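Local coordinates for protein lectin (Pleurotus ostreatus, PDB 6LIK) that binds galactose-type sugars, including N-acetylgalactosamine, through a bound calcium ion that coordinates the sugar hydroxyls, at residues V233-F238 and N298-G303; V242-K247 and S320-V325; A258-T263 and S275-A280. All blocks are in the same frame, centred on the assembly; numbering follows the deposited sequence.

Overall arrangement
After the earlier strands, from 43-44 to 219-222, the chain reaches strand 234-243, whose start belongs to interaction 1 and whose later part leads into interaction 2. Interaction 3 closes the shortest loop, within both longer ones, setting the turn between strands 249-259 and 261-266 against the loop after strand 269-274. The chain then returns to strand 234-243 at 298-303, closing interaction 1, and only afterwards reaches 320-325 to close interaction 2, so these two loops cross. Interaction 1 joins neighbouring strands of one sheet, and interaction 2 ties that sheet to an outermost strand of another. Interactions 1 and 3, with centres about 11 Å apart, share the calcium ion and its galactose.

Interaction 1: V233-F238 and N298-G303; sequences VGSRAF and NATNGG. With CA (calcium ion), chain E; NAG (2-acetamido-2-deoxy-beta-D-glucopyranose), chain D; GLA (alpha-D-galactopyranose), chain I.
G234-F238 runs antiparallel to N298-N301, pairing G234 with N301 and R236 with A299 through hydrogen bonds such as R236 N to A299 O at 2.8 Å. Between them, S235 and T300 form a non-hydrogen-bonded pair with CA atoms 4.2 Å apart. Their side chains add a link of their own. Each hydroxyl stands anti to its own carbonyl carbon (chi1 -68° and -57°), which brings S235 OG within 2.7 Å of T300 OG1 in a hydrogen bond. On the same face, N298 sets OD1 against S235 CB at 3.4 Å, while its ND2 is covalently linked to C1 of an N-acetylglucosamine; N298-T300 is thus an occupied N-x-T sequon. On the other face R236 bends at CG, and its NH1 returns to S235 O at 2.7 Å from above the carbonyl plane, while NH2 forms a salt bridge with D225. N301 OD1 binds calcium at 2.6 Å and also accepts from G303 N, forming an Asx turn, while ND2 is held by G304 O and P232 O. These bonds probably help to orient N301 OD1 and G303 O, both of which bind the calcium that carries the galactose.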
# COMPACT_ATOMS: atom_id res chain seq x y z
N VAL A 233 5.97 -33.89 -0.38
CA VAL A 233 6.09 -33.38 1.02
C VAL A 233 7.49 -32.79 1.15
O VAL A 233 8.39 -33.37 0.60
CB VAL A 233 5.83 -34.48 2.07
CG1 VAL A 233 5.98 -33.95 3.49
CG2 VAL A 233 4.44 -35.10 1.89
N GLY A 234 7.65 -31.64 1.80
CA GLY A 234 8.99 -31.08 2.06
C GLY A 234 9.04 -29.57 1.95
O GLY A 234 8.07 -28.94 1.49
N SER A 235 10.18 -29.00 2.35
CA SER A 235 10.45 -27.56 2.29
C SER A 235 11.14 -27.18 0.97
O SER A 235 11.80 -28.00 0.36
CB SER A 235 11.21 -27.18 3.48
OG SER A 235 10.36 -27.32 4.61
N ARG A 236 10.87 -25.97 0.48
CA ARG A 236 11.42 -25.43 -0.78
C ARG A 236 11.71 -23.96 -0.53
O ARG A 236 11.01 -23.37 0.32
CB ARG A 236 10.43 -25.61 -1.94
CG ARG A 236 9.94 -27.05 -2.13
CD ARG A 236 11.01 -27.88 -2.79
NE ARG A 236 10.68 -29.25 -3.15
CZ ARG A 236 10.68 -30.30 -2.32
NH1 ARG A 236 10.92 -30.17 -1.03
NH2 ARG A 236 10.36 -31.48 -2.80
N ALA A 237 12.71 -23.38 -1.18
CA ALA A 237 13.07 -21.98 -0.93
C ALA A 237 12.92 -21.18 -2.21
O ALA A 237 13.07 -21.77 -3.33
CB ALA A 237 14.44 -21.88 -0.31
N PHE A 238 12.60 -19.89 -2.01
CA PHE A 238 12.39 -18.89 -3.09
C PHE A 238 13.11 -17.60 -2.71
O PHE A 238 13.16 -17.26 -1.49
CB PHE A 238 10.89 -18.70 -3.33
CG PHE A 238 10.18 -20.02 -3.49
CD1 PHE A 238 9.77 -20.75 -2.38
CD2 PHE A 238 9.96 -20.57 -4.75
CE1 PHE A 238 9.15 -21.97 -2.51
CE2 PHE A 238 9.35 -21.81 -4.88
CZ PHE A 238 8.95 -22.51 -3.76
N ASN A 298 11.15 -19.75 2.91
CA ASN A 298 11.08 -21.21 3.14
C ASN A 298 9.59 -21.57 3.19
O ASN A 298 8.95 -21.22 4.17
CB ASN A 298 11.81 -21.58 4.45
CG ASN A 298 11.60 -23.02 4.86
OD1 ASN A 298 11.08 -23.80 4.06
ND2 ASN A 298 11.99 -23.37 6.07
N ALA A 299 9.04 -22.23 2.18
CA ALA A 299 7.63 -22.72 2.17
C ALA A 299 7.63 -24.24 2.22
O ALA A 299 8.47 -24.87 1.53
CB ALA A 299 6.87 -22.20 0.97
N THR A 300 6.69 -24.81 2.97
CA THR A 300 6.61 -26.27 3.25
C THR A 300 5.27 -26.82 2.74
O THR A 300 4.24 -26.24 3.05
CB THR A 300 6.86 -26.52 4.74
OG1 THR A 300 8.12 -25.96 5.13
CG2 THR A 300 6.86 -27.99 5.09
N ASN A 301 5.31 -27.92 2.00
CA ASN A 301 4.14 -28.77 1.65
C ASN A 301 3.99 -29.92 2.66
O ASN A 301 4.89 -30.75 2.77
CB ASN A 301 4.26 -29.35 0.25
CG ASN A 301 2.96 -29.98 -0.21
OD1 ASN A 301 1.93 -29.70 0.37
ND2 ASN A 301 2.99 -30.83 -1.24
N GLY A 302 2.86 -29.96 3.36
CA GLY A 302 2.43 -31.07 4.22
C GLY A 302 1.86 -32.24 3.43
O GLY A 302 1.67 -33.29 4.04
N GLY A 303 1.55 -32.07 2.14
CA GLY A 303 0.96 -33.11 1.28
C GLY A 303 -0.06 -32.52 0.33
O GLY A 303 -0.70 -31.54 0.72
CA CA E . -0.55 -28.94 0.62
C1 NAG D . 11.91 -24.72 6.65
C2 NAG D . 12.95 -25.02 7.77
C3 NAG D . 12.83 -26.46 8.27
C4 NAG D . 11.55 -26.53 9.10
C5 NAG D . 10.44 -26.10 8.10
C6 NAG D . 9.09 -25.88 8.78
C7 NAG D . 15.07 -25.09 6.57
C8 NAG D . 16.29 -24.23 6.38
N2 NAG D . 14.32 -24.57 7.48
O3 NAG D . 13.91 -26.82 9.11
O4 NAG D . 11.44 -27.82 9.81
O5 NAG D . 10.71 -24.87 7.40
O6 NAG D . 8.79 -24.52 9.08
O7 NAG D . 14.70 -26.12 5.97
C1 GLA I . -4.73 -31.25 0.83
C2 GLA I . -3.92 -30.75 2.11
C3 GLA I . -3.66 -29.20 2.08
C4 GLA I . -4.03 -28.50 0.72
C5 GLA I . -5.45 -28.95 0.14
C6 GLA I . -5.80 -28.54 -1.31
O1 GLA I . -5.26 -32.57 0.97
O2 GLA I . -4.32 -31.18 3.45
O3 GLA I . -2.24 -29.00 2.35
O4 GLA I . -2.83 -28.61 -0.15
O5 GLA I . -5.77 -30.38 0.27
O6 GLA I . -6.44 -27.26 -1.35

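Interaction 2: V242-K247 and S320-V325; sequences VNQCTK and SNETVV. With NAG (2-acetamido-2-deoxy-beta-D-glucopyranose), chain B.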
# COMPACT_ATOMS: atom_id res chain seq x y z
N VAL A 242 15.59 -7.06 -5.34
CA VAL A 242 15.29 -5.77 -6.01
C VAL A 242 16.49 -4.87 -5.77
O VAL A 242 17.00 -4.83 -4.62
CB VAL A 242 13.96 -5.16 -5.51
CG1 VAL A 242 13.67 -3.81 -6.15
CG2 VAL A 242 12.82 -6.13 -5.74
N ASN A 243 16.97 -4.23 -6.82
CA ASN A 243 18.23 -3.47 -6.73
C ASN A 243 18.18 -2.38 -7.77
O ASN A 243 18.68 -2.64 -8.86
CB ASN A 243 19.43 -4.38 -6.91
CG ASN A 243 20.77 -3.67 -6.89
OD1 ASN A 243 21.67 -4.06 -7.63
ND2 ASN A 243 20.91 -2.62 -6.09
N GLN A 244 17.57 -1.24 -7.45
CA GLN A 244 17.58 -0.04 -8.32
C GLN A 244 18.70 0.87 -7.78
O GLN A 244 18.44 1.61 -6.81
CB GLN A 244 16.22 0.68 -8.30
CG GLN A 244 15.02 -0.18 -8.65
CD GLN A 244 14.92 -0.49 -10.13
OE1 GLN A 244 15.57 0.14 -10.97
NE2 GLN A 244 14.10 -1.47 -10.47
N CYS A 245 19.91 0.79 -8.32
CA CYS A 245 21.12 1.38 -7.66
C CYS A 245 21.11 2.91 -7.80
O CYS A 245 21.83 3.52 -7.04
CB CYS A 245 22.43 0.77 -8.15
SG CYS A 245 22.76 1.00 -9.92
N THR A 246 20.26 3.52 -8.65
CA THR A 246 20.13 4.99 -8.76
C THR A 246 18.88 5.54 -8.02
O THR A 246 18.49 6.68 -8.32
CB THR A 246 20.04 5.38 -10.23
OG1 THR A 246 18.82 4.80 -10.69
CG2 THR A 246 21.25 4.93 -11.03
N LYS A 247 18.24 4.79 -7.13
CA LYS A 247 17.06 5.29 -6.37
C LYS A 247 17.28 4.99 -4.90
O LYS A 247 18.26 4.29 -4.58
CB LYS A 247 15.74 4.65 -6.80
CG LYS A 247 15.33 4.87 -8.25
CD LYS A 247 13.97 4.29 -8.52
CE LYS A 247 12.92 5.32 -8.88
NZ LYS A 247 11.75 4.63 -9.46
N SER A 320 7.85 7.70 -6.17
CA SER A 320 7.55 6.52 -7.02
C SER A 320 7.54 5.25 -6.16
O SER A 320 7.96 5.24 -4.94
CB SER A 320 8.55 6.40 -8.16
OG SER A 320 9.81 5.93 -7.65
N ASN A 321 7.11 4.16 -6.78
CA ASN A 321 6.95 2.85 -6.13
C ASN A 321 7.22 1.78 -7.20
O ASN A 321 7.24 2.07 -8.42
CB ASN A 321 5.55 2.74 -5.50
CG ASN A 321 4.48 2.76 -6.57
OD1 ASN A 321 4.41 1.81 -7.33
ND2 ASN A 321 3.68 3.81 -6.69
N GLU A 322 7.36 0.56 -6.76
CA GLU A 322 7.53 -0.59 -7.66
C GLU A 322 6.72 -1.72 -7.05
O GLU A 322 6.81 -1.88 -5.79
CB GLU A 322 9.03 -0.90 -7.72
CG GLU A 322 9.38 -2.16 -8.45
CD GLU A 322 10.88 -2.38 -8.60
OE1 GLU A 322 11.73 -1.54 -8.07
OE2 GLU A 322 11.22 -3.38 -9.26
N THR A 323 6.01 -2.48 -7.88
CA THR A 323 5.32 -3.72 -7.44
C THR A 323 6.11 -4.94 -7.93
O THR A 323 6.49 -4.98 -9.06
CB THR A 323 3.85 -3.70 -7.89
OG1 THR A 323 3.20 -2.77 -7.04
CG2 THR A 323 3.17 -5.03 -7.69
N VAL A 324 6.34 -5.89 -7.06
CA VAL A 324 6.97 -7.19 -7.36
C VAL A 324 5.94 -8.27 -7.01
O VAL A 324 5.37 -8.19 -5.92
CB VAL A 324 8.23 -7.35 -6.50
CG1 VAL A 324 8.77 -8.76 -6.52
CG2 VAL A 324 9.29 -6.36 -6.95
N VAL A 325 5.77 -9.25 -7.88
CA VAL A 325 4.89 -10.43 -7.62
C VAL A 325 5.68 -11.72 -7.79
O VAL A 325 6.65 -11.74 -8.60
CB VAL A 325 3.67 -10.38 -8.55
CG1 VAL A 325 2.94 -9.07 -8.36
CG2 VAL A 325 4.03 -10.57 -10.01
C1 NAG B . 2.72 3.81 -7.80
C2 NAG B . 1.34 4.16 -7.37
C3 NAG B . 0.34 4.25 -8.56
C4 NAG B . 0.76 5.06 -9.84
C5 NAG B . 2.32 5.08 -9.96
C6 NAG B . 2.73 6.48 -10.48
C7 NAG B . 0.78 3.51 -5.05
C8 NAG B . 0.99 4.90 -4.61
N2 NAG B . 0.95 3.19 -6.36
O3 NAG B . -0.82 4.78 -7.91
O4 NAG B . 0.20 4.67 -11.17
O5 NAG B . 3.05 4.85 -8.72
O6 NAG B . 3.82 7.04 -9.76
O7 NAG B . 0.45 2.74 -4.19
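V242 and V324 make the apolar part of this contact: the two side chains pass alongside one another, pointing opposite ways, with V242 CG2 3.7 Å from V324 CG2. The backbones stay well apart, the closest CA atoms, those of V242 and V324, being 8.5 Å from each other. V242 lies on strand 234-243 of one sheet and V324 on an outermost strand of another. Side chains alone bridge the two layers, as in a beta sandwich. The other methyl of V242, CG1, rests against the carboxylate of E322, 3.6 Å from OE1.

Two polar links continue the contact beyond the valines. E322 is extended, with CG anti to the backbone N (chi1 172°), and reaches out to meet Q244, which comes from the opposite direction and doubles back at chi2 (-74°). Q244 NE2 lies 3.4 Å from E322 OE1 in a weak hydrogen bond, with the amide and carboxylate planes 64° apart; the stronger partner of OE1 is Y316 OH. K247 NZ gives a firmer bond to S320 OG at 3.0 Å, and that hydroxyl is in turn bonded to D318. K247 also makes a cation-pi contact with Y316.

The type I turn from Q244 to K247 carries C245, a cysteine of an interchain disulfide, and N321 bears an N-acetylglucosamine that is hydrogen-bonded to I109 and F122.

Since K247 NZ stays 6.3 Å from E322 OE1, the opposite charges form no salt bridge, and any attraction between them is probably modest beside the valine contact and the K247-S320 bond.

Interaction 3: A258-T263 and S275-A280; sequences ADDRYT and SSYTVA. With CA (calcium ion), chain E; GLA (alpha-D-galactopyranose), chain I.
Y277 and D259 meet beside the calcium-bound galactose. D259 OD2 lies over one face of the phenol ring, above its centre, while A258 O and D260 OD1 sit at the ring's edge. Y277 holds CG between its backbone N and carbonyl carbon (chi1 54°), a torsion that swings the ring back over D259 and toward the sugar. Its OH is 3.5 Å from galactose C5, and CZ lies 3.7 Å from C4, so the tyrosine forms a wall of the pocket.

The two aspartates divide their oxygens between metal and sugar. D259 OD1 binds calcium at 2.6 Å and D260 OD2 at 2.4 Å, whereas D259 OD2 stands 2.6 Å from galactose O4 and D260 OD1 is close to O3. The ion binds O3 and O4, and the carboxylate oxygens lie close to the same hydroxyls, probably as hydrogen-bond acceptors. The CA atoms of D259 and D260 are only 3.2 Å apart; the peptide between them is strongly twisted and its exact geometry doubtful, but the short distance recalls the cis Asp-Asp of PA14-type lectins such as the yeast flocculins. N301, G303 and P305 supply the remaining protein ligands.

Farther out, W364 NE1 bonds to D259 OD2, and G302 N to D260 OD2, probably helping to position the carboxylates. S276 OG accepts from T278 N and from V279 N at 2.9 Å; the first bond makes an ST turn, and the two together fit an ST motif that probably helps shape the loop next to Y277. Where this loop begins, S275 CA makes a CA-H...O contact with D260 O at 3.4 Å. R261, bent at chi3 (-36°), brings NH1 beside S275 CB and also touches an N-acetylglucosamine.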
# COMPACT_ATOMS: atom_id res chain seq x y z
N ALA A 258 0.76 -19.20 1.71
CA ALA A 258 1.39 -20.43 1.21
C ALA A 258 0.50 -21.64 1.52
O ALA A 258 -0.05 -21.72 2.63
CB ALA A 258 2.74 -20.59 1.84
N ASP A 259 0.48 -22.57 0.59
CA ASP A 259 -0.03 -23.93 0.81
C ASP A 259 1.15 -24.88 1.10
O ASP A 259 1.86 -25.23 0.13
CB ASP A 259 -0.87 -24.40 -0.36
CG ASP A 259 -1.52 -25.76 -0.12
OD1 ASP A 259 -1.12 -26.39 0.89
OD2 ASP A 259 -2.43 -26.15 -0.91
N ASP A 260 1.59 -24.82 2.34
CA ASP A 260 0.88 -25.21 3.58
C ASP A 260 1.26 -24.13 4.59
O ASP A 260 0.37 -23.74 5.35
CB ASP A 260 1.12 -26.64 4.07
CG ASP A 260 0.05 -27.60 3.59
OD1 ASP A 260 -1.14 -27.39 3.97
OD2 ASP A 260 0.38 -28.51 2.77
N ARG A 261 2.48 -23.57 4.47
CA ARG A 261 3.25 -22.90 5.56
C ARG A 261 4.43 -22.14 4.90
O ARG A 261 4.91 -22.57 3.81
CB ARG A 261 3.60 -24.04 6.53
CG ARG A 261 4.80 -23.86 7.44
CD ARG A 261 5.15 -25.17 8.15
NE ARG A 261 3.98 -25.96 8.52
CZ ARG A 261 3.16 -25.68 9.54
NH1 ARG A 261 3.36 -24.63 10.32
NH2 ARG A 261 2.11 -26.46 9.77
N TYR A 262 4.84 -21.00 5.45
CA TYR A 262 6.03 -20.26 4.95
C TYR A 262 6.68 -19.60 6.15
O TYR A 262 6.01 -19.37 7.17
CB TYR A 262 5.74 -19.16 3.91
CG TYR A 262 4.97 -18.01 4.48
CD1 TYR A 262 3.60 -18.07 4.63
CD2 TYR A 262 5.63 -16.93 5.02
CE1 TYR A 262 2.89 -17.06 5.28
CE2 TYR A 262 4.94 -15.92 5.69
CZ TYR A 262 3.56 -15.98 5.82
OH TYR A 262 2.91 -14.99 6.49
N THR A 263 7.96 -19.29 5.98
CA THR A 263 8.68 -18.24 6.73
C THR A 263 9.31 -17.30 5.71
O THR A 263 9.81 -17.80 4.67
CB THR A 263 9.73 -18.84 7.64
OG1 THR A 263 9.07 -19.78 8.46
CG2 THR A 263 10.41 -17.79 8.49
N SER A 275 0.59 -20.27 8.24
CA SER A 275 0.21 -21.68 7.99
C SER A 275 -1.21 -21.76 7.40
O SER A 275 -1.85 -22.80 7.53
CB SER A 275 0.36 -22.45 9.27
OG SER A 275 -0.31 -21.78 10.32
N SER A 276 -1.64 -20.73 6.71
CA SER A 276 -2.97 -20.66 6.07
C SER A 276 -2.83 -20.30 4.59
O SER A 276 -2.16 -19.28 4.28
CB SER A 276 -3.85 -19.67 6.77
OG SER A 276 -5.11 -19.63 6.13
N TYR A 277 -3.50 -21.06 3.73
CA TYR A 277 -3.69 -20.75 2.30
C TYR A 277 -5.08 -20.15 2.05
O TYR A 277 -5.38 -19.94 0.87
CB TYR A 277 -3.41 -21.98 1.45
CG TYR A 277 -4.17 -23.23 1.80
CD1 TYR A 277 -5.43 -23.44 1.26
CD2 TYR A 277 -3.62 -24.21 2.61
CE1 TYR A 277 -6.14 -24.59 1.54
CE2 TYR A 277 -4.31 -25.37 2.90
CZ TYR A 277 -5.58 -25.55 2.37
OH TYR A 277 -6.31 -26.68 2.62
N THR A 278 -5.85 -19.81 3.08
CA THR A 278 -7.17 -19.13 2.95
C THR A 278 -7.15 -17.74 3.62
O THR A 278 -8.02 -16.93 3.25
CB THR A 278 -8.31 -19.98 3.55
OG1 THR A 278 -7.98 -20.29 4.90
CG2 THR A 278 -8.59 -21.27 2.82
N VAL A 279 -6.21 -17.46 4.54
CA VAL A 279 -6.01 -16.12 5.18
C VAL A 279 -4.56 -15.69 4.98
O VAL A 279 -3.67 -16.34 5.56
CB VAL A 279 -6.34 -16.12 6.68
CG1 VAL A 279 -6.18 -14.72 7.29
CG2 VAL A 279 -7.73 -16.68 6.95
N ALA A 280 -4.36 -14.62 4.21
CA ALA A 280 -3.04 -14.04 3.87
C ALA A 280 -2.55 -13.15 5.01
O ALA A 280 -3.38 -12.63 5.76
CB ALA A 280 -3.13 -13.26 2.58
CA CA E . -0.55 -28.94 0.62
C1 GLA I . -4.73 -31.25 0.83
C2 GLA I . -3.92 -30.75 2.11
C3 GLA I . -3.66 -29.20 2.08
C4 GLA I . -4.03 -28.50 0.72
C5 GLA I . -5.45 -28.95 0.14
C6 GLA I . -5.80 -28.54 -1.31
O1 GLA I . -5.26 -32.57 0.97
O2 GLA I . -4.32 -31.18 3.45
O3 GLA I . -2.24 -29.00 2.35
O4 GLA I . -2.83 -28.61 -0.15
O5 GLA I . -5.77 -30.38 0.27
O6 GLA I . -6.44 -27.26 -1.35